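Local atomic coordinates of S-M checkpoint control protein RAD4 (Schizosaccharomyces pombe, PDB entry 4BMD), a protein that acts as an essential scaffold in DNA replication and in the checkpoint that couples S phase to mitosis, binding phosphorylated crb2. Residues L16-Y21 / I50-I55; E22-K27 / P56-V61; P97-S102 / L129-A134; R144-V149 / V176-N181. All blocks are in the same frame, centred on the assembly; numbering follows the deposited sequence.

Interaction 1: L16-Y21 / I50-I55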
loop_
_atom_site.group_PDB
_atom_site.type_symbol
_atom_site.label_atom_id
_atom_site.label_comp_id
_atom_site.label_asym_id
_atom_site.label_seq_id
_atom_site.Cartn_x
_atom_site.Cartn_y
_atom_site.Cartn_z
ATOM N N LEU A 16 7.647 6.914 -22.130
ATOM C CA LEU A 16 7.131 7.497 -20.896
ATOM C C LEU A 16 8.214 8.277 -20.158
ATOM O O LEU A 16 9.334 7.795 -19.984
ATOM C CB LEU A 16 6.554 6.413 -19.983
ATOM C CG LEU A 16 5.314 5.668 -20.477
ATOM C CD1 LEU A 16 4.802 4.719 -19.403
ATOM C CD2 LEU A 16 4.226 6.643 -20.896
ATOM N N THR A 17 7.871 9.485 -19.725
ATOM C CA THR A 17 8.797 10.311 -18.960
ATOM C C THR A 17 8.296 10.471 -17.528
ATOM O O THR A 17 7.122 10.773 -17.300
ATOM C CB THR A 17 8.982 11.699 -19.598
ATOM O OG1 THR A 17 9.246 11.550 -20.999
ATOM C CG2 THR A 17 10.140 12.437 -18.943
ATOM N N PHE A 18 9.189 10.265 -16.567
ATOM C CA PHE A 18 8.819 10.304 -15.158
ATOM C C PHE A 18 9.477 11.462 -14.416
ATOM O O PHE A 18 10.595 11.866 -14.734
ATOM C CB PHE A 18 9.174 8.979 -14.476
ATOM C CG PHE A 18 8.416 7.799 -15.016
ATOM C CD1 PHE A 18 8.900 7.084 -16.099
ATOM C CD2 PHE A 18 7.220 7.405 -14.439
ATOM C CE1 PHE A 18 8.205 5.998 -16.598
ATOM C CE2 PHE A 18 6.521 6.320 -14.933
ATOM C CZ PHE A 18 7.014 5.616 -16.015
ATOM N N TYR A 19 8.767 11.985 -13.423
ATOM C CA TYR A 19 9.272 13.061 -12.581
ATOM C C TYR A 19 9.313 12.589 -11.130
ATOM O O TYR A 19 8.272 12.357 -10.516
ATOM C CB TYR A 19 8.380 14.296 -12.722
ATOM C CG TYR A 19 8.670 15.418 -11.746
ATOM C CD1 TYR A 19 9.627 16.382 -12.030
ATOM C CD2 TYR A 19 7.965 15.526 -10.552
ATOM C CE1 TYR A 19 9.886 17.414 -11.145
ATOM C CE2 TYR A 19 8.217 16.553 -9.662
ATOM C CZ TYR A 19 9.178 17.494 -9.963
ATOM O OH TYR A 19 9.429 18.519 -9.077
ATOM N N LEU A 20 10.520 12.444 -10.591
ATOM C CA LEU A 20 10.698 11.944 -9.232
ATOM C C LEU A 20 10.747 13.096 -8.234
ATOM O O LEU A 20 11.599 13.978 -8.333
ATOM C CB LEU A 20 11.975 11.109 -9.138
ATOM C CG LEU A 20 12.186 10.083 -10.256
ATOM C CD1 LEU A 20 13.471 9.300 -10.030
ATOM C CD2 LEU A 20 10.994 9.144 -10.376
ATOM N N TYR A 21 9.835 13.079 -7.266
ATOM C CA TYR A 21 9.690 14.192 -6.334
ATOM C C TYR A 21 10.162 13.868 -4.918
ATOM O O TYR A 21 9.672 12.931 -4.294
ATOM C CB TYR A 21 8.234 14.661 -6.301
ATOM C CG TYR A 21 7.972 15.791 -5.333
ATOM C CD1 TYR A 21 8.322 17.099 -5.650
ATOM C CD2 TYR A 21 7.364 15.553 -4.107
ATOM C CE1 TYR A 21 8.079 18.137 -4.770
ATOM C CE2 TYR A 21 7.114 16.585 -3.221
ATOM C CZ TYR A 21 7.475 17.874 -3.556
ATOM O OH TYR A 21 7.231 18.903 -2.676
ATOM N N ILE A 50 6.091 15.188 -19.201
ATOM C CA ILE A 50 5.885 14.328 -18.038
ATOM C C ILE A 50 4.619 13.481 -18.143
ATOM O O ILE A 50 3.529 14.001 -18.382
ATOM C CB ILE A 50 5.830 15.151 -16.734
ATOM C CG1 ILE A 50 7.143 15.904 -16.521
ATOM C CG2 ILE A 50 5.537 14.250 -15.544
ATOM C CD1 ILE A 50 8.353 14.999 -16.420
ATOM N N ASP A 51 4.775 12.173 -17.964
ATOM C CA ASP A 51 3.644 11.254 -17.991
ATOM C C ASP A 51 3.153 10.936 -16.583
ATOM O O ASP A 51 1.951 10.877 -16.338
ATOM C CB ASP A 51 4.012 9.961 -18.721
ATOM C CG ASP A 51 4.280 10.181 -20.195
ATOM O OD1 ASP A 51 3.305 10.222 -20.976
ATOM O OD2 ASP A 51 5.463 10.310 -20.573
ATOM N N PHE A 52 4.086 10.727 -15.660
ATOM C CA PHE A 52 3.733 10.415 -14.279
ATOM C C PHE A 52 4.635 11.134 -13.285
ATOM O O PHE A 52 5.841 11.253 -13.499
ATOM C CB PHE A 52 3.808 8.907 -14.027
ATOM C CG PHE A 52 2.815 8.107 -14.818
ATOM C CD1 PHE A 52 1.511 7.965 -14.374
ATOM C CD2 PHE A 52 3.187 7.490 -16.001
ATOM C CE1 PHE A 52 0.594 7.226 -15.098
ATOM C CE2 PHE A 52 2.276 6.751 -16.731
ATOM C CZ PHE A 52 0.977 6.619 -16.278
ATOM N N VAL A 53 4.039 11.613 -12.198
ATOM C CA VAL A 53 4.801 12.155 -11.081
ATOM C C VAL A 53 4.906 11.091 -9.996
ATOM O O VAL A 53 3.895 10.552 -9.546
ATOM C CB VAL A 53 4.139 13.420 -10.500
ATOM C CG1 VAL A 53 4.812 13.823 -9.197
ATOM C CG2 VAL A 53 4.187 14.558 -11.510
ATOM N N VAL A 54 6.131 10.783 -9.585
ATOM C CA VAL A 54 6.362 9.734 -8.598
ATOM C C VAL A 54 6.723 10.303 -7.226
ATOM O O VAL A 54 7.620 11.137 -7.100
ATOM C CB VAL A 54 7.456 8.757 -9.065
ATOM C CG1 VAL A 54 7.575 7.590 -8.096
ATOM C CG2 VAL A 54 7.146 8.256 -10.468
ATOM N N ILE A 55 6.009 9.838 -6.205
ATOM C CA ILE A 55 6.193 10.292 -4.832
ATOM C C ILE A 55 6.675 9.113 -3.991
ATOM O O ILE A 55 6.299 7.977 -4.257
ATOM C CB ILE A 55 4.850 10.802 -4.259
ATOM C CG1 ILE A 55 4.209 11.806 -5.218
ATOM C CG2 ILE A 55 5.027 11.422 -2.884
ATOM C CD1 ILE A 55 5.035 13.048 -5.448
#

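Interaction 2: E22-K27 / P56-V61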
loop_
_atom_site.group_PDB
_atom_site.type_symbol
_atom_site.label_atom_id
_atom_site.label_comp_id
_atom_site.label_asym_id
_atom_site.label_seq_id
_atom_site.Cartn_x
_atom_site.Cartn_y
_atom_site.Cartn_z
ATOM N N GLU A 22 11.113 14.661 -4.429
ATOM C CA GLU A 22 11.609 14.568 -3.053
ATOM C C GLU A 22 12.080 13.180 -2.621
ATOM O O GLU A 22 11.872 12.777 -1.478
ATOM C CB GLU A 22 10.570 15.102 -2.062
ATOM C CG GLU A 22 10.387 16.609 -2.113
ATOM C CD GLU A 22 11.664 17.363 -1.800
ATOM O OE1 GLU A 22 12.108 17.326 -0.632
ATOM O OE2 GLU A 22 12.226 17.991 -2.723
ATOM N N PHE A 23 12.715 12.453 -3.534
ATOM C CA PHE A 23 13.349 11.191 -3.179
ATOM C C PHE A 23 14.755 11.458 -2.651
ATOM O O PHE A 23 15.428 12.379 -3.113
ATOM C CB PHE A 23 13.412 10.255 -4.386
ATOM C CG PHE A 23 12.137 9.505 -4.642
ATOM C CD1 PHE A 23 11.893 8.294 -4.014
ATOM C CD2 PHE A 23 11.187 10.003 -5.520
ATOM C CE1 PHE A 23 10.724 7.597 -4.249
ATOM C CE2 PHE A 23 10.015 9.309 -5.760
ATOM C CZ PHE A 23 9.783 8.105 -5.125
ATOM N N PRO A 24 15.200 10.659 -1.669
ATOM C CA PRO A 24 16.569 10.788 -1.160
ATOM C C PRO A 24 17.572 10.378 -2.232
ATOM O O PRO A 24 17.253 9.526 -3.061
ATOM C CB PRO A 24 16.601 9.804 0.013
ATOM C CG PRO A 24 15.536 8.811 -0.298
ATOM C CD PRO A 24 14.455 9.584 -0.991
ATOM N N ASN A 25 18.759 10.981 -2.209
ATOM C CA ASN A 25 19.768 10.781 -3.249
ATOM C C ASN A 25 20.074 9.321 -3.575
ATOM O O ASN A 25 20.245 8.961 -4.741
ATOM C CB ASN A 25 21.060 11.519 -2.891
ATOM C CG ASN A 25 20.910 13.025 -2.965
ATOM O OD1 ASN A 25 20.082 13.540 -3.716
ATOM N ND2 ASN A 25 21.715 13.739 -2.187
ATOM N N THR A 26 20.139 8.486 -2.544
ATOM C CA THR A 26 20.428 7.068 -2.722
ATOM C C THR A 26 19.326 6.376 -3.516
ATOM O O THR A 26 19.598 5.606 -4.438
ATOM C CB THR A 26 20.594 6.355 -1.368
ATOM O OG1 THR A 26 21.610 7.014 -0.600
ATOM C CG2 THR A 26 20.984 4.899 -1.574
ATOM N N LYS A 27 18.080 6.663 -3.153
ATOM C CA LYS A 27 16.928 6.040 -3.794
ATOM C C LYS A 27 16.780 6.484 -5.245
ATOM O O LYS A 27 16.396 5.690 -6.105
ATOM C CB LYS A 27 15.649 6.357 -3.014
ATOM C CG LYS A 27 14.397 5.698 -3.570
ATOM C CD LYS A 27 14.505 4.182 -3.532
ATOM C CE LYS A 27 13.229 3.526 -4.034
ATOM N NZ LYS A 27 13.297 2.041 -3.948
ATOM N N PRO A 56 7.536 9.365 -2.992
ATOM C CA PRO A 56 7.845 8.275 -2.060
ATOM C C PRO A 56 6.598 7.847 -1.288
ATOM O O PRO A 56 5.771 8.691 -0.938
ATOM C CB PRO A 56 8.886 8.896 -1.116
ATOM C CG PRO A 56 8.795 10.376 -1.336
ATOM C CD PRO A 56 8.385 10.544 -2.761
ATOM N N HIS A 57 6.465 6.548 -1.036
ATOM C CA HIS A 57 5.267 6.002 -0.400
ATOM C C HIS A 57 5.071 6.513 1.026
ATOM O O HIS A 57 3.956 6.512 1.546
ATOM C CB HIS A 57 5.306 4.471 -0.403
ATOM C CG HIS A 57 6.379 3.892 0.466
ATOM N ND1 HIS A 57 7.604 3.496 -0.028
ATOM C CD2 HIS A 57 6.411 3.641 1.796
ATOM C CE1 HIS A 57 8.344 3.026 0.961
ATOM N NE2 HIS A 57 7.644 3.104 2.079
ATOM N N TYR A 58 6.160 6.950 1.652
ATOM C CA TYR A 58 6.121 7.407 3.036
ATOM C C TYR A 58 5.916 8.914 3.148
ATOM O O TYR A 58 5.849 9.457 4.251
ATOM C CB TYR A 58 7.403 7.000 3.766
ATOM C CG TYR A 58 8.668 7.372 3.028
ATOM C CD1 TYR A 58 9.246 8.625 3.186
ATOM C CD2 TYR A 58 9.287 6.470 2.173
ATOM C CE1 TYR A 58 10.401 8.969 2.513
ATOM C CE2 TYR A 58 10.443 6.804 1.495
ATOM C CZ TYR A 58 10.995 8.056 1.669
ATOM O OH TYR A 58 12.147 8.393 0.996
ATOM N N PHE A 59 5.822 9.587 2.008
ATOM C CA PHE A 59 5.647 11.035 1.993
ATOM C C PHE A 59 4.217 11.407 2.376
ATOM O O PHE A 59 3.262 10.906 1.783
ATOM C CB PHE A 59 5.990 11.599 0.613
ATOM C CG PHE A 59 6.357 13.057 0.625
ATOM C CD1 PHE A 59 5.377 14.035 0.668
ATOM C CD2 PHE A 59 7.687 13.449 0.590
ATOM C CE1 PHE A 59 5.714 15.376 0.679
ATOM C CE2 PHE A 59 8.031 14.788 0.601
ATOM C CZ PHE A 59 7.043 15.753 0.645
ATOM N N PRO A 60 4.069 12.292 3.375
ATOM C CA PRO A 60 2.758 12.743 3.860
ATOM C C PRO A 60 1.941 13.417 2.761
ATOM O O PRO A 60 2.416 14.364 2.134
ATOM C CB PRO A 60 3.120 13.761 4.945
ATOM C CG PRO A 60 4.491 13.383 5.379
ATOM C CD PRO A 60 5.174 12.888 4.143
ATOM N N VAL A 61 0.725 12.927 2.542
ATOM C CA VAL A 61 -0.157 13.452 1.504
ATOM C C VAL A 61 -0.414 14.945 1.686
ATOM O O VAL A 61 -0.415 15.711 0.722
ATOM C CB VAL A 61 -1.508 12.709 1.497
ATOM C CG1 VAL A 61 -2.424 13.265 0.417
ATOM C CG2 VAL A 61 -1.291 11.218 1.302
#

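Interaction 3: P97-S102 / L129-A134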
loop_
_atom_site.group_PDB
_atom_site.type_symbol
_atom_site.label_atom_id
_atom_site.label_comp_id
_atom_site.label_asym_id
_atom_site.label_seq_id
_atom_site.Cartn_x
_atom_site.Cartn_y
_atom_site.Cartn_z
ATOM N N PRO A 97 -0.298 8.120 -3.316
ATOM C CA PRO A 97 0.049 8.672 -2.004
ATOM C C PRO A 97 -1.094 8.447 -1.022
ATOM O O PRO A 97 -2.233 8.808 -1.319
ATOM C CB PRO A 97 0.210 10.166 -2.291
ATOM C CG PRO A 97 0.629 10.223 -3.715
ATOM C CD PRO A 97 -0.107 9.104 -4.396
ATOM N N PHE A 98 -0.792 7.846 0.124
ATOM C CA PHE A 98 -1.826 7.478 1.081
ATOM C C PHE A 98 -1.458 7.847 2.510
ATOM O O PHE A 98 -2.332 7.995 3.363
ATOM C CB PHE A 98 -2.116 5.975 1.000
ATOM C CG PHE A 98 -0.924 5.108 1.311
ATOM C CD1 PHE A 98 -0.611 4.774 2.620
ATOM C CD2 PHE A 98 -0.125 4.618 0.292
ATOM C CE1 PHE A 98 0.484 3.980 2.906
ATOM C CE2 PHE A 98 0.969 3.819 0.572
ATOM C CZ PHE A 98 1.274 3.502 1.881
ATOM N N PHE A 99 -0.163 7.983 2.772
ATOM C CA PHE A 99 0.308 8.169 4.140
ATOM C C PHE A 99 -0.107 9.494 4.773
ATOM O O PHE A 99 0.150 10.568 4.233
ATOM C CB PHE A 99 1.825 8.005 4.236
ATOM C CG PHE A 99 2.365 8.262 5.612
ATOM C CD1 PHE A 99 2.120 7.369 6.643
ATOM C CD2 PHE A 99 3.107 9.400 5.881
ATOM C CE1 PHE A 99 2.608 7.603 7.913
ATOM C CE2 PHE A 99 3.598 9.639 7.150
ATOM C CZ PHE A 99 3.348 8.738 8.166
ATOM N N ARG A 100 -0.753 9.391 5.928
ATOM C CA ARG A 100 -1.141 10.557 6.710
ATOM C C ARG A 100 -0.726 10.367 8.164
ATOM O O ARG A 100 -1.194 9.444 8.831
ATOM C CB ARG A 100 -2.651 10.790 6.619
ATOM C CG ARG A 100 -3.135 11.242 5.251
ATOM C CD ARG A 100 -4.645 11.428 5.239
ATOM N NE ARG A 100 -5.118 12.034 3.997
ATOM C CZ ARG A 100 -5.453 11.347 2.910
ATOM N NH1 ARG A 100 -5.364 10.025 2.905
ATOM N NH2 ARG A 100 -5.874 11.981 1.825
ATOM N N PRO A 101 0.162 11.242 8.661
ATOM C CA PRO A 101 0.672 11.175 10.037
ATOM C C PRO A 101 -0.429 11.227 11.097
ATOM O O PRO A 101 -0.203 10.798 12.228
ATOM C CB PRO A 101 1.558 12.419 10.138
ATOM C CG PRO A 101 1.991 12.681 8.737
ATOM C CD PRO A 101 0.809 12.317 7.887
ATOM N N SER A 102 -1.600 11.740 10.736
ATOM C CA SER A 102 -2.715 11.830 11.673
ATOM C C SER A 102 -3.336 10.463 11.946
ATOM O O SER A 102 -4.093 10.297 12.903
ATOM C CB SER A 102 -3.780 12.802 11.158
ATOM O OG SER A 102 -4.267 12.405 9.887
ATOM N N LEU A 129 1.078 -0.797 6.615
ATOM C CA LEU A 129 0.604 -0.877 7.994
ATOM C C LEU A 129 1.688 -0.495 8.995
ATOM O O LEU A 129 1.393 0.014 10.077
ATOM C CB LEU A 129 0.075 -2.281 8.298
ATOM C CG LEU A 129 -1.290 -2.623 7.700
ATOM C CD1 LEU A 129 -1.591 -4.105 7.847
ATOM C CD2 LEU A 129 -2.373 -1.788 8.362
ATOM N N THR A 130 2.943 -0.740 8.631
ATOM C CA THR A 130 4.064 -0.433 9.512
ATOM C C THR A 130 4.275 1.073 9.657
ATOM O O THR A 130 4.377 1.584 10.771
ATOM C CB THR A 130 5.368 -1.101 9.031
ATOM O OG1 THR A 130 5.185 -2.522 8.978
ATOM C CG2 THR A 130 6.512 -0.785 9.980
ATOM N N ILE A 131 4.334 1.783 8.533
ATOM C CA ILE A 131 4.529 3.232 8.570
ATOM C C ILE A 131 3.310 3.949 9.143
ATOM O O ILE A 131 3.416 5.072 9.635
ATOM C CB ILE A 131 4.869 3.818 7.180
ATOM C CG1 ILE A 131 3.756 3.516 6.177
ATOM C CG2 ILE A 131 6.200 3.282 6.681
ATOM C CD1 ILE A 131 4.012 4.082 4.800
ATOM N N LEU A 132 2.154 3.294 9.084
ATOM C CA LEU A 132 0.931 3.861 9.641
ATOM C C LEU A 132 0.885 3.735 11.160
ATOM O O LEU A 132 -0.022 4.260 11.803
ATOM C CB LEU A 132 -0.304 3.214 9.013
ATOM C CG LEU A 132 -0.634 3.663 7.589
ATOM C CD1 LEU A 132 -1.778 2.841 7.029
ATOM C CD2 LEU A 132 -0.965 5.149 7.552
ATOM N N GLY A 133 1.861 3.033 11.730
ATOM C CA GLY A 133 2.004 2.967 13.173
ATOM C C GLY A 133 1.660 1.625 13.791
ATOM O O GLY A 133 1.788 1.444 15.001
ATOM N N ALA A 134 1.226 0.681 12.965
ATOM C CA ALA A 134 0.847 -0.636 13.463
ATOM C C ALA A 134 2.030 -1.598 13.470
ATOM O O ALA A 134 3.059 -1.339 12.848
ATOM C CB ALA A 134 -0.298 -1.206 12.635
#

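Interaction 4: R144-V149 / V176-N181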
loop_
_atom_site.group_PDB
_atom_site.type_symbol
_atom_site.label_atom_id
_atom_site.label_comp_id
_atom_site.label_asym_id
_atom_site.label_seq_id
_atom_site.Cartn_x
_atom_site.Cartn_y
_atom_site.Cartn_z
ATOM N N ARG A 144 -3.060 -11.177 19.379
ATOM C CA ARG A 144 -3.147 -10.272 18.240
ATOM C C ARG A 144 -4.392 -9.403 18.371
ATOM O O ARG A 144 -5.451 -9.882 18.778
ATOM C CB ARG A 144 -3.200 -11.050 16.925
ATOM C CG ARG A 144 -2.036 -11.995 16.708
ATOM C CD ARG A 144 -0.735 -11.246 16.480
ATOM N NE ARG A 144 0.383 -12.168 16.314
ATOM C CZ ARG A 144 1.165 -12.576 17.306
ATOM N NH1 ARG A 144 0.956 -12.137 18.539
ATOM N NH2 ARG A 144 2.160 -13.419 17.066
ATOM N N SER A 145 -4.262 -8.127 18.030
ATOM C CA SER A 145 -5.395 -7.213 18.075
ATOM C C SER A 145 -6.367 -7.518 16.945
ATOM O O SER A 145 -7.582 -7.535 17.144
ATOM C CB SER A 145 -4.922 -5.761 17.957
ATOM O OG SER A 145 -3.916 -5.465 18.908
ATOM N N ILE A 146 -5.823 -7.761 15.757
ATOM C CA ILE A 146 -6.628 -7.895 14.548
ATOM C C ILE A 146 -6.113 -8.998 13.630
ATOM O O ILE A 146 -4.916 -9.081 13.356
ATOM C CB ILE A 146 -6.624 -6.578 13.737
ATOM C CG1 ILE A 146 -7.313 -5.454 14.511
ATOM C CG2 ILE A 146 -7.288 -6.769 12.380
ATOM C CD1 ILE A 146 -7.168 -4.096 13.856
ATOM N N LEU A 147 -7.023 -9.847 13.162
ATOM C CA LEU A 147 -6.732 -10.729 12.041
ATOM C C LEU A 147 -7.342 -10.112 10.791
ATOM O O LEU A 147 -8.560 -10.135 10.615
ATOM C CB LEU A 147 -7.311 -12.124 12.267
ATOM C CG LEU A 147 -7.141 -13.075 11.076
ATOM C CD1 LEU A 147 -5.668 -13.385 10.837
ATOM C CD2 LEU A 147 -7.941 -14.354 11.265
ATOM N N LEU A 148 -6.497 -9.547 9.934
ATOM C CA LEU A 148 -6.975 -8.868 8.734
ATOM C C LEU A 148 -7.108 -9.839 7.565
ATOM O O LEU A 148 -6.120 -10.397 7.091
ATOM C CB LEU A 148 -6.049 -7.707 8.367
ATOM C CG LEU A 148 -6.635 -6.677 7.400
ATOM C CD1 LEU A 148 -7.843 -5.990 8.021
ATOM C CD2 LEU A 148 -5.587 -5.656 6.993
ATOM N N VAL A 149 -8.339 -10.029 7.101
ATOM C CA VAL A 149 -8.638 -11.036 6.089
ATOM C C VAL A 149 -8.842 -10.441 4.697
ATOM O O VAL A 149 -9.580 -9.469 4.528
ATOM C CB VAL A 149 -9.895 -11.837 6.477
ATOM C CG1 VAL A 149 -10.178 -12.923 5.448
ATOM C CG2 VAL A 149 -9.726 -12.438 7.863
ATOM N N VAL A 176 -10.747 -6.800 4.894
ATOM C CA VAL A 176 -9.747 -5.826 4.464
ATOM C C VAL A 176 -10.363 -4.506 3.989
ATOM O O VAL A 176 -9.709 -3.462 4.028
ATOM C CB VAL A 176 -8.827 -6.410 3.362
ATOM C CG1 VAL A 176 -9.592 -6.590 2.060
ATOM C CG2 VAL A 176 -7.604 -5.528 3.154
ATOM N N ALA A 177 -11.623 -4.554 3.558
ATOM C CA ALA A 177 -12.321 -3.357 3.087
ATOM C C ALA A 177 -12.268 -2.238 4.123
ATOM O O ALA A 177 -12.175 -1.061 3.777
ATOM C CB ALA A 177 -13.765 -3.685 2.732
ATOM N N TRP A 178 -12.316 -2.623 5.394
ATOM C CA TRP A 178 -12.162 -1.688 6.500
ATOM C C TRP A 178 -10.875 -0.875 6.376
ATOM O O TRP A 178 -10.877 0.340 6.575
ATOM C CB TRP A 178 -12.180 -2.446 7.826
ATOM C CG TRP A 178 -11.706 -1.643 8.996
ATOM C CD1 TRP A 178 -12.402 -0.683 9.667
ATOM C CD2 TRP A 178 -10.431 -1.741 9.643
ATOM N NE1 TRP A 178 -11.640 -0.172 10.689
ATOM C CE2 TRP A 178 -10.425 -0.805 10.696
ATOM C CE3 TRP A 178 -9.296 -2.527 9.432
ATOM C CZ2 TRP A 178 -9.328 -0.633 11.536
ATOM C CZ3 TRP A 178 -8.205 -2.353 10.268
ATOM C CH2 TRP A 178 -8.230 -1.415 11.306
ATOM N N LEU A 179 -9.779 -1.546 6.038
ATOM C CA LEU A 179 -8.495 -0.870 5.905
ATOM C C LEU A 179 -8.425 -0.019 4.641
ATOM O O LEU A 179 -7.891 1.090 4.667
ATOM C CB LEU A 179 -7.339 -1.870 5.928
ATOM C CG LEU A 179 -5.955 -1.237 5.765
ATOM C CD1 LEU A 179 -5.675 -0.251 6.894
ATOM C CD2 LEU A 179 -4.876 -2.299 5.695
ATOM N N TRP A 180 -8.959 -0.536 3.537
ATOM C CA TRP A 180 -8.982 0.227 2.293
ATOM C C TRP A 180 -9.800 1.504 2.459
ATOM O O TRP A 180 -9.450 2.549 1.912
ATOM C CB TRP A 180 -9.537 -0.601 1.128
ATOM C CG TRP A 180 -8.763 -1.852 0.790
ATOM C CD1 TRP A 180 -9.288 -3.086 0.531
ATOM C CD2 TRP A 180 -7.338 -1.992 0.666
ATOM N NE1 TRP A 180 -8.285 -3.981 0.252
ATOM C CE2 TRP A 180 -7.079 -3.337 0.331
ATOM C CE3 TRP A 180 -6.258 -1.114 0.807
ATOM C CZ2 TRP A 180 -5.786 -3.823 0.137
ATOM C CZ3 TRP A 180 -4.975 -1.600 0.615
ATOM C CH2 TRP A 180 -4.751 -2.941 0.283
ATOM N N ASN A 181 -10.887 1.413 3.219
ATOM C CA ASN A 181 -11.726 2.574 3.495
ATOM C C ASN A 181 -10.977 3.641 4.285
ATOM O O ASN A 181 -11.149 4.834 4.045
ATOM C CB ASN A 181 -12.996 2.165 4.243
ATOM C CG ASN A 181 -13.926 1.323 3.393
ATOM O OD1 ASN A 181 -13.923 1.420 2.165
ATOM N ND2 ASN A 181 -14.729 0.488 4.043
#

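Interaction 1: L16-Y21 / I50-I55
The ring of Phe18 lies beside that of Phe52, both side chains pointing the same way from neighbouring strands. Their planes are only 20° apart but slid so far that overlap is slight, and the main touch is Phe18 CE2 against Phe52 CD2 at 3.7 Å. Next on this face, Leu20 runs alongside Val54, its CD2 3.8 Å from Val54 CB. Helices 25-36 and 74-82 cover these residues. On the opposite face Tyr19 has CG anti to its backbone N (chi1 171°), and its ring lies alongside Val53, with Tyr19 CD2 3.8 Å from Val53 CG1 at the ring edge, while Tyr19 CB rests on Ile50 CD1. Tyr19 also joins the backbones twice: its N donates to Phe52 O, and its O accepts from Val54 N at 2.8 Å. Tyr21 N to Val54 O extends the ladder. At the other end Asp51 binds with backbone and side chain, Asp51 N reaching Thr17 O while Asp51 OD2 takes Thr17 N at 2.7 Å. This carboxylate oxygen is met on its anti side, and Leu16 CD2 packs on Asp51 CG. An alanine at Asp51 would probably leave Thr17 N without this acceptor and Leu16 CD2 less well covered. The two parallel strands, twisted by 32°, form the central pair of the four-stranded sheet of a BRCT domain, with strand order 2-1-3-4.

Interaction 2: E22-K27 / P56-V61
Phe23 starts from CB with CG anti to its own carbonyl carbon (chi1 -82°), and its ring comes to lie against Pro56. Along one side of the ring, Phe23 CE2 is 3.6 Å from Pro56 CD. At the tip, Phe23 CZ sits 3.3 Å from Pro56 N, and CE1 meets Pro56 CA. Pro56 CD thus stands over one face of the Phe23 ring in a CH-pi contact, 3.8 Å from the centroid. Val28 and Leu31 of helix 25-36 also touch Phe23, so an alanine here would probably open a gap between that helix and Pro56. Farther out, Pro24 and Tyr58 meet tip to tip, with Pro24 CD 3.3 Å from Tyr58 OH, and Glu22 CB rests on Phe59 CE2. Pro56 begins a type I turn closed by Phe59 N to Pro56 O, while Pro24 occupies the N-cap position of helix 25-36. Two loops leaving the carboxyl ends of adjacent parallel strands pack together here, at one end of the BRCT sheet.

Interaction 3: P97-S102 / L129-A134
Phe98 is the first residue of 97-102 to touch 129-134, setting CE1 and CZ of its ring each 4.0 Å from Ile131 CD1. The two side chains cross at about a right angle. With chi1 at 61°, CG of Phe98 lies between its backbone N and carbonyl carbon, and Ile183 of helix 177-185 also packs on this side chain. Phe99 follows with CG anti to the backbone N, and its ring runs to the end of helix 119-131. Its CE1 lies 3.2 Å from Ile131 O, a contact of a ring carbon with a carbonyl oxygen whose partial charge is probably enhanced by its place at the helix end. Phe99 CD1 touches Leu132 CD2 at 3.9 Å, the two side chains sliding past each other in opposite directions. The helix end they meet is a Schellman motif: Gly133 N bonds back to Thr130 O at 3.1 Å and Ala134 N to Leu129 O at 3.0 Å. Gly133 has positive phi (109°), where a CB would press on the carbonyl oxygen of Leu132. Segment 97-102 belongs to the linker of a tandem BRCT pair, leading from the third repeat to the fourth. Arg100 adds its carbonyl O at the margin, 4.5 Å from Leu132 CD2. Pro101 N lies over one face of the Phe99 ring, offset toward the rim.

Interaction 4: R144-V149 / V176-N181
Leu148 and Trp178 both set CG anti to their backbone N (chi1 -163° and 166°), and the two side chains then cross at about a right angle between the strand and the helix. Leu148 CD1 arrives at the edge of the indole, near its plane, 4.0 Å from Trp178 CE3. The same methyl lies 4.0 Å from Val176 CA. The other branch, Leu148 CD2, turns to Leu179 CD2 at 3.7 Å, so the two branches of one leucine reach Val176, Trp178 and Leu179. Ile146, two residues earlier on the same face of the strand, reaches tip to tip toward the six-membered ring of Trp178, with CD1 3.8 Å from CH2. The polar end of this buried indole is satisfied as well, since Trp178 NE1 donates to Ile189 O, which helps fix the rotation of the ring. Beyond these apolar contacts the backbones meet once, where Val176 N makes a weak, bent bond to Val149 O at 2.9 Å. Val176 CB also lies 3.4 Å from that oxygen. Leu125 and Leu129 of helix 119-131 pack on Leu179 and continue the hydrophobic layer. Strand 146-149 and helix segment 177-181 run at 90° to each other, with axes 9.4 Å apart at their closest. A tryptophan in the last helix, packed against a central strand of the parallel sheet, is a hallmark of the BRCT fold, and Trp178 fills that position in this repeat.

In the fold
Interactions 1 and 2 belong to the third BRCT repeat and interaction 4 to the fourth, with interaction 3 between them. The loops of interaction 2 continue directly from the strands of interaction 1, and Phe23 CE2 lies 3.3 Å from Val54 O. Interaction 2 reaches interaction 3 through a probable hydrogen bond, Val61 N to Phe99 O at 3.0 Å, which ties the third repeat to the linker. Interaction 3 then meets interaction 4 where Leu129 CD2 packs on Leu179 CD2 at 3.7 Å. The centres of interactions 1 and 4 are about 32 Å apart. A bound MES molecule, probably from the crystallisation liquor, lies about 5 Å from the side chain of Val176 in interaction 4.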